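Long-range contacts in acyl-CoA thioesterase II TesB2 (Mycobacterium marinum, PDB 3U0A), which probably hydrolyses fatty acyl-CoA thioesters to free fatty acid and coenzyme A, as a double-hotdog enzyme of the C/M/P thioester hydrolase family: residues Leu199-Val207 and Gly249-Ile257; Val218-Arg229 and Glu263-Thr274. All coordinates share one frame; numbering follows the deposited sequence.

Contact 1: residues Leu199-Val207 and Gly249-Ile257. With SO4 (sulfate ion), chain L.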
loop_
_atom_site.group_PDB
_atom_site.type_symbol
_atom_site.label_atom_id
_atom_site.label_comp_id
_atom_site.label_asym_id
_atom_site.label_seq_id
_atom_site.Cartn_x
_atom_site.Cartn_y
_atom_site.Cartn_z
ATOM N N LEU A 199 -10.199 8.194 -8.888
ATOM C CA LEU A 199 -11.591 8.681 -9.030
ATOM C C LEU A 199 -12.606 7.665 -8.602
ATOM O O LEU A 199 -13.702 8.045 -8.252
ATOM C CB LEU A 199 -11.952 9.075 -10.465
ATOM C CG LEU A 199 -11.116 10.166 -11.113
ATOM C CD1 LEU A 199 -11.740 10.676 -12.410
ATOM C CD2 LEU A 199 -10.855 11.326 -10.159
ATOM N N THR A 200 -12.263 6.375 -8.639
ATOM C CA THR A 200 -13.292 5.311 -8.541
ATOM C C THR A 200 -13.178 4.311 -7.421
ATOM O O THR A 200 -14.179 3.776 -7.046
ATOM C CB THR A 200 -13.367 4.489 -9.829
ATOM O OG1 THR A 200 -12.143 3.760 -9.995
ATOM C CG2 THR A 200 -13.597 5.406 -10.996
ATOM N N LEU A 201 -12.001 4.022 -6.902
ATOM C CA LEU A 201 -11.897 2.952 -5.888
ATOM C C LEU A 201 -12.624 3.213 -4.585
ATOM O O LEU A 201 -13.301 2.347 -4.127
ATOM C CB LEU A 201 -10.456 2.587 -5.568
ATOM C CG LEU A 201 -10.221 1.386 -4.655
ATOM C CD1 LEU A 201 -10.816 0.102 -5.211
ATOM C CD2 LEU A 201 -8.720 1.228 -4.484
ATOM N N LEU A 202 -12.503 4.391 -4.008
ATOM C CA LEU A 202 -13.040 4.637 -2.673
ATOM C C LEU A 202 -14.571 4.532 -2.619
ATOM O O LEU A 202 -15.154 4.326 -1.533
ATOM C CB LEU A 202 -12.556 5.988 -2.108
ATOM C CG LEU A 202 -11.182 5.943 -1.405
ATOM C CD1 LEU A 202 -10.673 7.346 -1.026
ATOM C CD2 LEU A 202 -11.234 5.030 -0.183
ATOM N N GLY A 203 -15.209 4.663 -3.787
ATOM C CA GLY A 203 -16.649 4.369 -3.952
ATOM C C GLY A 203 -17.039 2.977 -3.441
ATOM O O GLY A 203 -18.135 2.781 -2.938
ATOM N N SER A 204 -16.134 2.011 -3.546
ATOM C CA SER A 204 -16.426 0.629 -3.124
ATOM C C SER A 204 -16.713 0.506 -1.609
ATOM O O SER A 204 -17.386 -0.454 -1.177
ATOM C CB SER A 204 -15.296 -0.334 -3.525
ATOM O OG SER A 204 -14.101 -0.094 -2.792
ATOM N N ALA A 205 -16.202 1.464 -0.828
ATOM C CA ALA A 205 -16.499 1.551 0.587
ATOM C C ALA A 205 -17.991 1.849 0.838
ATOM O O ALA A 205 -18.501 1.447 1.884
ATOM C CB ALA A 205 -15.620 2.595 1.274
ATOM N N GLN A 206 -18.683 2.502 -0.120
ATOM C CA GLN A 206 -20.051 2.971 0.131
ATOM C C GLN A 206 -21.146 2.020 -0.323
ATOM O O GLN A 206 -22.324 2.350 -0.216
ATOM C CB GLN A 206 -20.305 4.368 -0.467
ATOM C CG GLN A 206 -19.292 5.447 -0.076
ATOM C CD GLN A 206 -19.157 5.607 1.425
ATOM O OE1 GLN A 206 -20.151 5.513 2.182
ATOM N NE2 GLN A 206 -17.925 5.851 1.875
ATOM N N VAL A 207 -20.763 0.838 -0.792
ATOM C CA VAL A 207 -21.709 -0.018 -1.507
ATOM C C VAL A 207 -22.878 -0.406 -0.612
ATOM O O VAL A 207 -24.045 -0.358 -1.046
ATOM C CB VAL A 207 -21.000 -1.263 -2.053
ATOM C CG1 VAL A 207 -21.990 -2.335 -2.464
ATOM C CG2 VAL A 207 -20.152 -0.878 -3.250
ATOM N N GLY A 249 -14.154 6.434 11.283
ATOM C CA GLY A 249 -14.207 7.525 10.335
ATOM C C GLY A 249 -13.417 7.255 9.071
ATOM O O GLY A 249 -13.170 8.161 8.272
ATOM N N ARG A 250 -13.016 6.006 8.880
ATOM C CA ARG A 250 -12.156 5.665 7.761
ATOM C C ARG A 250 -12.749 4.470 7.072
ATOM O O ARG A 250 -13.628 3.819 7.617
ATOM C CB ARG A 250 -10.690 5.368 8.217
ATOM C CG ARG A 250 -10.066 6.468 9.039
ATOM C CD ARG A 250 -8.548 6.321 9.246
ATOM N NE ARG A 250 -8.143 5.005 9.702
ATOM C CZ ARG A 250 -8.409 4.481 10.886
ATOM N NH1 ARG A 250 -9.095 5.133 11.792
ATOM N NH2 ARG A 250 -8.005 3.268 11.138
ATOM N N ALA A 251 -12.251 4.203 5.872
ATOM C CA ALA A 251 -12.620 3.035 5.113
ATOM C C ALA A 251 -11.391 2.645 4.336
ATOM O O ALA A 251 -10.717 3.488 3.793
ATOM C CB ALA A 251 -13.778 3.332 4.174
ATOM N N LEU A 252 -11.100 1.362 4.284
ATOM C CA LEU A 252 -10.039 0.873 3.479
ATOM C C LEU A 252 -10.642 0.216 2.278
ATOM O O LEU A 252 -11.670 -0.455 2.372
ATOM C CB LEU A 252 -9.227 -0.142 4.250
ATOM C CG LEU A 252 -7.915 -0.563 3.614
ATOM C CD1 LEU A 252 -7.012 0.659 3.435
ATOM C CD2 LEU A 252 -7.281 -1.644 4.471
ATOM N N THR A 253 -9.989 0.425 1.140
ATOM C CA THR A 253 -10.372 -0.204 -0.110
ATOM C C THR A 253 -9.141 -0.758 -0.842
ATOM O O THR A 253 -7.986 -0.489 -0.512
ATOM C CB THR A 253 -11.197 0.769 -0.985
ATOM O OG1 THR A 253 -10.389 1.874 -1.424
ATOM C CG2 THR A 253 -12.418 1.287 -0.193
ATOM N N HIS A 254 -9.428 -1.577 -1.834
ATOM C CA HIS A 254 -8.440 -2.469 -2.419
ATOM C C HIS A 254 -8.908 -2.930 -3.753
ATOM O O HIS A 254 -10.089 -3.315 -3.897
ATOM C CB HIS A 254 -8.277 -3.696 -1.539
ATOM C CG HIS A 254 -7.442 -4.772 -2.170
ATOM N ND1 HIS A 254 -6.112 -4.684 -2.262
ATOM C CD2 HIS A 254 -7.808 -5.971 -2.800
ATOM C CE1 HIS A 254 -5.632 -5.781 -2.891
ATOM N NE2 HIS A 254 -6.674 -6.562 -3.222
ATOM N N GLY A 255 -8.010 -2.964 -4.734
ATOM C CA GLY A 255 -8.386 -3.571 -5.983
ATOM C C GLY A 255 -7.288 -4.083 -6.866
ATOM O O GLY A 255 -6.129 -3.759 -6.655
ATOM N N LYS A 256 -7.697 -4.873 -7.868
ATOM C CA LYS A 256 -6.813 -5.419 -8.887
ATOM C C LYS A 256 -7.383 -5.100 -10.255
ATOM O O LYS A 256 -8.574 -5.083 -10.448
ATOM C CB LYS A 256 -6.697 -6.930 -8.758
ATOM C CG LYS A 256 -6.654 -7.427 -7.344
ATOM C CD LYS A 256 -5.861 -8.720 -7.258
ATOM C CE LYS A 256 -5.680 -9.160 -5.798
ATOM N NZ LYS A 256 -6.936 -9.687 -5.185
ATOM N N ILE A 257 -6.516 -4.850 -11.207
ATOM C CA ILE A 257 -6.953 -4.439 -12.512
ATOM C C ILE A 257 -6.471 -5.447 -13.543
ATOM O O ILE A 257 -5.301 -5.803 -13.572
ATOM C CB ILE A 257 -6.464 -3.015 -12.809
ATOM C CG1 ILE A 257 -7.266 -2.031 -11.989
ATOM C CG2 ILE A 257 -6.661 -2.664 -14.259
ATOM C CD1 ILE A 257 -6.430 -1.043 -11.242
HETATM S S SO4 L . -8.122 -10.436 -1.498
HETATM O O1 SO4 L . -6.926 -9.608 -1.851
HETATM O O2 SO4 L . -8.284 -10.513 0.018
HETATM O O3 SO4 L . -9.313 -9.846 -2.198
HETATM O O4 SO4 L . -7.854 -11.833 -2.007
#

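Contact 2: residues Val218-Arg229 and Glu263-Thr274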
loop_
_atom_site.group_PDB
_atom_site.type_symbol
_atom_site.label_atom_id
_atom_site.label_comp_id
_atom_site.label_asym_id
_atom_site.label_seq_id
_atom_site.Cartn_x
_atom_site.Cartn_y
_atom_site.Cartn_z
ATOM N N VAL A 218 -16.115 12.804 3.381
ATOM C CA VAL A 218 -15.367 11.921 2.532
ATOM C C VAL A 218 -14.124 12.632 1.950
ATOM O O VAL A 218 -14.188 13.775 1.486
ATOM C CB VAL A 218 -16.277 11.427 1.397
ATOM C CG1 VAL A 218 -15.449 10.991 0.207
ATOM C CG2 VAL A 218 -17.171 10.305 1.895
ATOM N N ALA A 219 -12.998 11.926 1.993
ATOM C CA ALA A 219 -11.719 12.408 1.475
ATOM C C ALA A 219 -10.843 11.214 1.148
ATOM O O ALA A 219 -11.076 10.130 1.637
ATOM C CB ALA A 219 -11.021 13.305 2.490
ATOM N N SER A 220 -9.869 11.422 0.274
ATOM C CA SER A 220 -8.813 10.456 0.031
ATOM C C SER A 220 -7.701 10.759 1.032
ATOM O O SER A 220 -7.240 11.879 1.113
ATOM C CB SER A 220 -8.296 10.546 -1.434
ATOM O OG SER A 220 -9.253 10.154 -2.374
ATOM N N LEU A 221 -7.278 9.767 1.784
ATOM C CA LEU A 221 -6.145 9.914 2.709
ATOM C C LEU A 221 -4.800 9.486 2.072
ATOM O O LEU A 221 -3.756 10.114 2.262
ATOM C CB LEU A 221 -6.428 9.088 3.964
ATOM C CG LEU A 221 -7.705 9.443 4.716
ATOM C CD1 LEU A 221 -7.938 8.487 5.876
ATOM C CD2 LEU A 221 -7.626 10.874 5.235
ATOM N N ASP A 222 -4.844 8.403 1.316
ATOM C CA ASP A 222 -3.652 7.887 0.695
ATOM C C ASP A 222 -3.931 7.108 -0.581
ATOM O O ASP A 222 -5.049 7.106 -1.070
ATOM C CB ASP A 222 -2.837 7.063 1.713
ATOM C CG ASP A 222 -3.378 5.659 1.957
ATOM O OD1 ASP A 222 -4.161 5.108 1.160
ATOM O OD2 ASP A 222 -2.943 5.091 2.966
ATOM N N HIS A 223 -2.871 6.566 -1.160
ATOM C CA HIS A 223 -2.957 5.478 -2.090
ATOM C C HIS A 223 -1.598 4.810 -2.192
ATOM O O HIS A 223 -0.554 5.416 -1.915
ATOM C CB HIS A 223 -3.553 5.883 -3.473
ATOM C CG HIS A 223 -2.677 6.806 -4.319
ATOM N ND1 HIS A 223 -3.151 7.435 -5.381
ATOM C CD2 HIS A 223 -1.333 7.163 -4.225
ATOM C CE1 HIS A 223 -2.156 8.161 -5.953
ATOM N NE2 HIS A 223 -1.061 7.996 -5.235
ATOM N N ALA A 224 -1.645 3.533 -2.556
ATOM C CA ALA A 224 -0.476 2.683 -2.761
ATOM C C ALA A 224 -0.794 1.874 -3.985
ATOM O O ALA A 224 -1.884 1.318 -4.070
ATOM C CB ALA A 224 -0.251 1.755 -1.557
ATOM N N MET A 225 0.146 1.810 -4.929
ATOM C CA MET A 225 -0.077 1.106 -6.217
ATOM C C MET A 225 1.132 0.296 -6.658
ATOM O O MET A 225 2.273 0.621 -6.316
ATOM C CB MET A 225 -0.436 2.087 -7.319
ATOM C CG MET A 225 -1.673 2.917 -7.031
ATOM S SD MET A 225 -2.045 4.092 -8.333
ATOM C CE MET A 225 -3.405 4.985 -7.532
ATOM N N TRP A 226 0.863 -0.774 -7.411
ATOM C CA TRP A 226 1.912 -1.645 -7.910
ATOM C C TRP A 226 1.621 -1.955 -9.322
ATOM O O TRP A 226 0.568 -2.474 -9.626
ATOM C CB TRP A 226 2.000 -2.917 -7.064
ATOM C CG TRP A 226 2.385 -2.659 -5.606
ATOM C CD1 TRP A 226 3.647 -2.664 -5.047
ATOM C CD2 TRP A 226 1.503 -2.369 -4.498
ATOM N NE1 TRP A 226 3.605 -2.396 -3.714
ATOM C CE2 TRP A 226 2.353 -2.188 -3.327
ATOM C CE3 TRP A 226 0.138 -2.237 -4.356
ATOM C CZ2 TRP A 226 1.832 -1.902 -2.085
ATOM C CZ3 TRP A 226 -0.377 -1.937 -3.084
ATOM C CH2 TRP A 226 0.459 -1.784 -1.981
ATOM N N PHE A 227 2.548 -1.626 -10.205
ATOM C CA PHE A 227 2.322 -1.717 -11.649
ATOM C C PHE A 227 3.087 -2.894 -12.158
ATOM O O PHE A 227 4.292 -2.830 -12.305
ATOM C CB PHE A 227 2.762 -0.426 -12.335
ATOM C CG PHE A 227 2.159 0.787 -11.725
ATOM C CD1 PHE A 227 0.806 1.032 -11.851
ATOM C CD2 PHE A 227 2.917 1.658 -10.979
ATOM C CE1 PHE A 227 0.228 2.143 -11.267
ATOM C CE2 PHE A 227 2.340 2.767 -10.395
ATOM C CZ PHE A 227 0.996 3.014 -10.542
ATOM N N MET A 228 2.381 -3.988 -12.395
ATOM C CA MET A 228 3.030 -5.287 -12.632
ATOM C C MET A 228 3.303 -5.640 -14.120
ATOM O O MET A 228 4.353 -6.153 -14.436
ATOM C CB MET A 228 2.199 -6.408 -11.997
ATOM C CG MET A 228 2.281 -6.529 -10.486
ATOM S SD MET A 228 0.763 -6.145 -9.552
ATOM C CE MET A 228 -0.538 -6.898 -10.511
ATOM N N ARG A 229 2.351 -5.408 -15.021
ATOM C CA ARG A 229 2.507 -5.824 -16.432
ATOM C C ARG A 229 1.989 -4.728 -17.320
ATOM O O ARG A 229 1.173 -3.912 -16.902
ATOM C CB ARG A 229 1.726 -7.111 -16.726
ATOM C CG ARG A 229 2.301 -8.343 -16.061
ATOM C CD ARG A 229 1.275 -9.462 -16.021
ATOM N NE ARG A 229 1.739 -10.602 -15.230
ATOM C CZ ARG A 229 1.476 -10.825 -13.934
ATOM N NH1 ARG A 229 0.710 -10.008 -13.209
ATOM N NH2 ARG A 229 2.001 -11.894 -13.351
ATOM N N GLU A 263 -5.089 -10.699 -18.035
ATOM C CA GLU A 263 -3.813 -10.391 -17.443
ATOM C C GLU A 263 -3.982 -9.428 -16.279
ATOM O O GLU A 263 -4.572 -8.366 -16.440
ATOM C CB GLU A 263 -2.882 -9.733 -18.454
ATOM C CG GLU A 263 -2.511 -10.574 -19.664
ATOM C CD GLU A 263 -1.495 -11.695 -19.360
ATOM O OE1 GLU A 263 -0.403 -11.407 -18.792
ATOM O OE2 GLU A 263 -1.784 -12.879 -19.730
ATOM N N LEU A 264 -3.428 -9.794 -15.121
ATOM C CA LEU A 264 -3.396 -8.922 -13.951
ATOM C C LEU A 264 -2.253 -7.928 -14.148
ATOM O O LEU A 264 -1.106 -8.330 -14.272
ATOM C CB LEU A 264 -3.194 -9.764 -12.668
ATOM C CG LEU A 264 -2.893 -9.035 -11.371
ATOM C CD1 LEU A 264 -4.005 -8.072 -11.000
ATOM C CD2 LEU A 264 -2.713 -10.068 -10.294
ATOM N N VAL A 265 -2.587 -6.640 -14.173
ATOM C CA VAL A 265 -1.653 -5.606 -14.589
ATOM C C VAL A 265 -1.350 -4.584 -13.521
ATOM O O VAL A 265 -0.296 -3.968 -13.601
ATOM C CB VAL A 265 -2.163 -4.884 -15.860
ATOM C CG1 VAL A 265 -2.385 -5.898 -16.975
ATOM C CG2 VAL A 265 -3.451 -4.128 -15.597
ATOM N N ALA A 266 -2.259 -4.404 -12.539
ATOM C CA ALA A 266 -2.034 -3.520 -11.368
ATOM C C ALA A 266 -2.873 -3.874 -10.122
ATOM O O ALA A 266 -3.963 -4.449 -10.228
ATOM C CB ALA A 266 -2.214 -2.045 -11.742
ATOM N N ALA A 267 -2.310 -3.578 -8.944
ATOM C CA ALA A 267 -2.961 -3.738 -7.649
ATOM C C ALA A 267 -2.967 -2.397 -6.972
ATOM O O ALA A 267 -2.046 -1.610 -7.164
ATOM C CB ALA A 267 -2.237 -4.748 -6.782
ATOM N N VAL A 268 -4.021 -2.102 -6.223
ATOM C CA VAL A 268 -4.114 -0.824 -5.524
ATOM C C VAL A 268 -4.728 -1.029 -4.156
ATOM O O VAL A 268 -5.662 -1.807 -4.010
ATOM C CB VAL A 268 -5.011 0.205 -6.262
ATOM C CG1 VAL A 268 -5.103 1.494 -5.469
ATOM C CG2 VAL A 268 -4.521 0.488 -7.682
ATOM N N MET A 269 -4.199 -0.321 -3.163
ATOM C CA MET A 269 -4.865 -0.135 -1.875
ATOM C C MET A 269 -4.971 1.349 -1.591
ATOM O O MET A 269 -4.037 2.079 -1.863
ATOM C CB MET A 269 -4.054 -0.773 -0.792
ATOM C CG MET A 269 -4.183 -2.272 -0.791
ATOM S SD MET A 269 -5.511 -2.627 0.345
ATOM C CE MET A 269 -4.598 -3.214 1.761
ATOM N N GLN A 270 -6.107 1.775 -1.033
ATOM C CA GLN A 270 -6.366 3.163 -0.716
ATOM C C GLN A 270 -7.287 3.270 0.471
ATOM O O GLN A 270 -8.308 2.577 0.562
ATOM C CB GLN A 270 -6.988 3.850 -1.919
ATOM C CG GLN A 270 -7.423 5.293 -1.748
ATOM C CD GLN A 270 -7.608 5.988 -3.098
ATOM O OE1 GLN A 270 -8.165 5.393 -4.020
ATOM N NE2 GLN A 270 -7.127 7.223 -3.231
ATOM N N GLU A 271 -6.895 4.135 1.397
ATOM C CA GLU A 271 -7.718 4.457 2.543
ATOM C C GLU A 271 -8.353 5.857 2.318
ATOM O O GLU A 271 -7.731 6.739 1.728
ATOM C CB GLU A 271 -6.875 4.406 3.813
ATOM C CG GLU A 271 -7.694 4.555 5.079
ATOM C CD GLU A 271 -6.890 4.300 6.348
ATOM O OE1 GLU A 271 -5.755 4.873 6.499
ATOM O OE2 GLU A 271 -7.419 3.524 7.195
ATOM N N GLY A 272 -9.579 6.050 2.784
ATOM C CA GLY A 272 -10.256 7.327 2.702
ATOM C C GLY A 272 -10.888 7.744 4.018
ATOM O O GLY A 272 -11.093 6.930 4.921
ATOM N N LEU A 273 -11.188 9.028 4.124
ATOM C CA LEU A 273 -12.047 9.531 5.181
ATOM C C LEU A 273 -13.467 9.112 4.856
ATOM O O LEU A 273 -13.886 9.228 3.730
ATOM C CB LEU A 273 -11.939 11.061 5.284
ATOM C CG LEU A 273 -12.608 11.722 6.480
ATOM C CD1 LEU A 273 -11.869 11.405 7.769
ATOM C CD2 LEU A 273 -12.678 13.211 6.216
ATOM N N THR A 274 -14.180 8.556 5.832
ATOM C CA THR A 274 -15.593 8.295 5.687
ATOM C C THR A 274 -16.207 8.523 7.054
ATOM O O THR A 274 -16.577 7.591 7.768
ATOM C CB THR A 274 -15.891 6.899 5.136
ATOM O OG1 THR A 274 -15.244 5.943 5.944
ATOM C CG2 THR A 274 -15.433 6.738 3.693
HETATM O O HOH W 1 -8.538 9.561 -4.682
HETATM O O HOH W 2 -3.797 6.064 5.364
#

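Contact 1: residues Leu199-Val207 and Gly249-Ile257
T253 of strand 250-259 fits its side chain between L201, L202, S204 and A205, in the turn that follows helix 186-200. Its CB carries two branches that meet different partners. OG1 sits between backbone N and carbonyl carbon (chi1 67°), where it faces the leucines: L201 CG lies 3.3 Å from T253 OG1, and L202 CD2 approaches the same oxygen at 3.5 Å, the L202 side chain crossing that of T253 at about a right angle. The polarity of this hydroxyl is met within the sheet, by a hydrogen bond with the carbonyl of Q270. The methyl branch turns to the 3-10 segment 202-205, with S204 OG 3.4 Å from T253 CG2. S204 OG and S204 N both donate to L201 O, alongside the other backbone bonds of the turn. L201 runs antiparallel to the T253 side chain and brings CD1 to 3.7 Å from H254 O. At the other end two methyls meet, A205 CB and A251 CB, 3.5 Å apart. The turn thus continues helix 186-200 across one face of strand 250-259, whose neighbours are strands 237-247 and 264-275; L252 and H254 point from the opposite face to the second subunit.

Contact 2: residues Val218-Arg229 and Glu263-Thr274
Two neighbouring antiparallel strands of the hotdog sheet, 217-227 and 264-275, make this contact, pairing in two ladders whose register shifts by one residue around L221-D222. On the longer ladder A224 pairs with M269 and W226 with A267 through reciprocal backbone hydrogen bonds. The shift is bridged by L221 N, which donates to E271 O, and by the D222 side chain: D222 OD1 accepts from E271 N at 2.9 Å in a nearly straight bond (170°), the N-H arriving from above the carboxylate plane. Q270, extended with CG anti to its own nitrogen (chi1 176°), adds a weak bond from NE2 to D222 O at 3.0 Å; beyond it A219 CB touches L273 CB at 3.7 Å. At the opposite end R229, extended from CG to NE, reaches across so that NH1 donates to L264 O at 2.7 Å and also to S245 of the second subunit, while M228, bent at chi2 and chi3, lays CE against L264 CG at 3.3 Å. M225 lies under helix 186-200 while V268, alongside it, meets L201. The carboxylates of D222 and E271 stand 4.5 Å apart between OD2 and OE1; a water donates to both oxygens, E271 pairs with R250, and D222 accepts from W226 of the second subunit. These donors probably offset the repulsion expected if both acids are ionised, consistent with their closeness in a buried contact.

Both contacts are buried and share one stretch of hotdog sheet, yet they illustrate two ways of building it. Contact 1 sets the turn after helix 186-200 against the sheet by side-chain packing, with no hydrogen bond crossing between its segments; contact 2 joins strand to strand chiefly through backbone bonds, supplemented by side chains where the register slips, and buries far more surface. Strands 250-259 and 264-275, neighbours in the sheet, bring the two together: G249 O and G255 N probably bond to T274 N and V268 O. Both contacts touch the second subunit; in contact 2, D222, W226 and R229 hydrogen-bond to it, while in contact 1 R250 bonds to it and L252 and H254 meet it by packing.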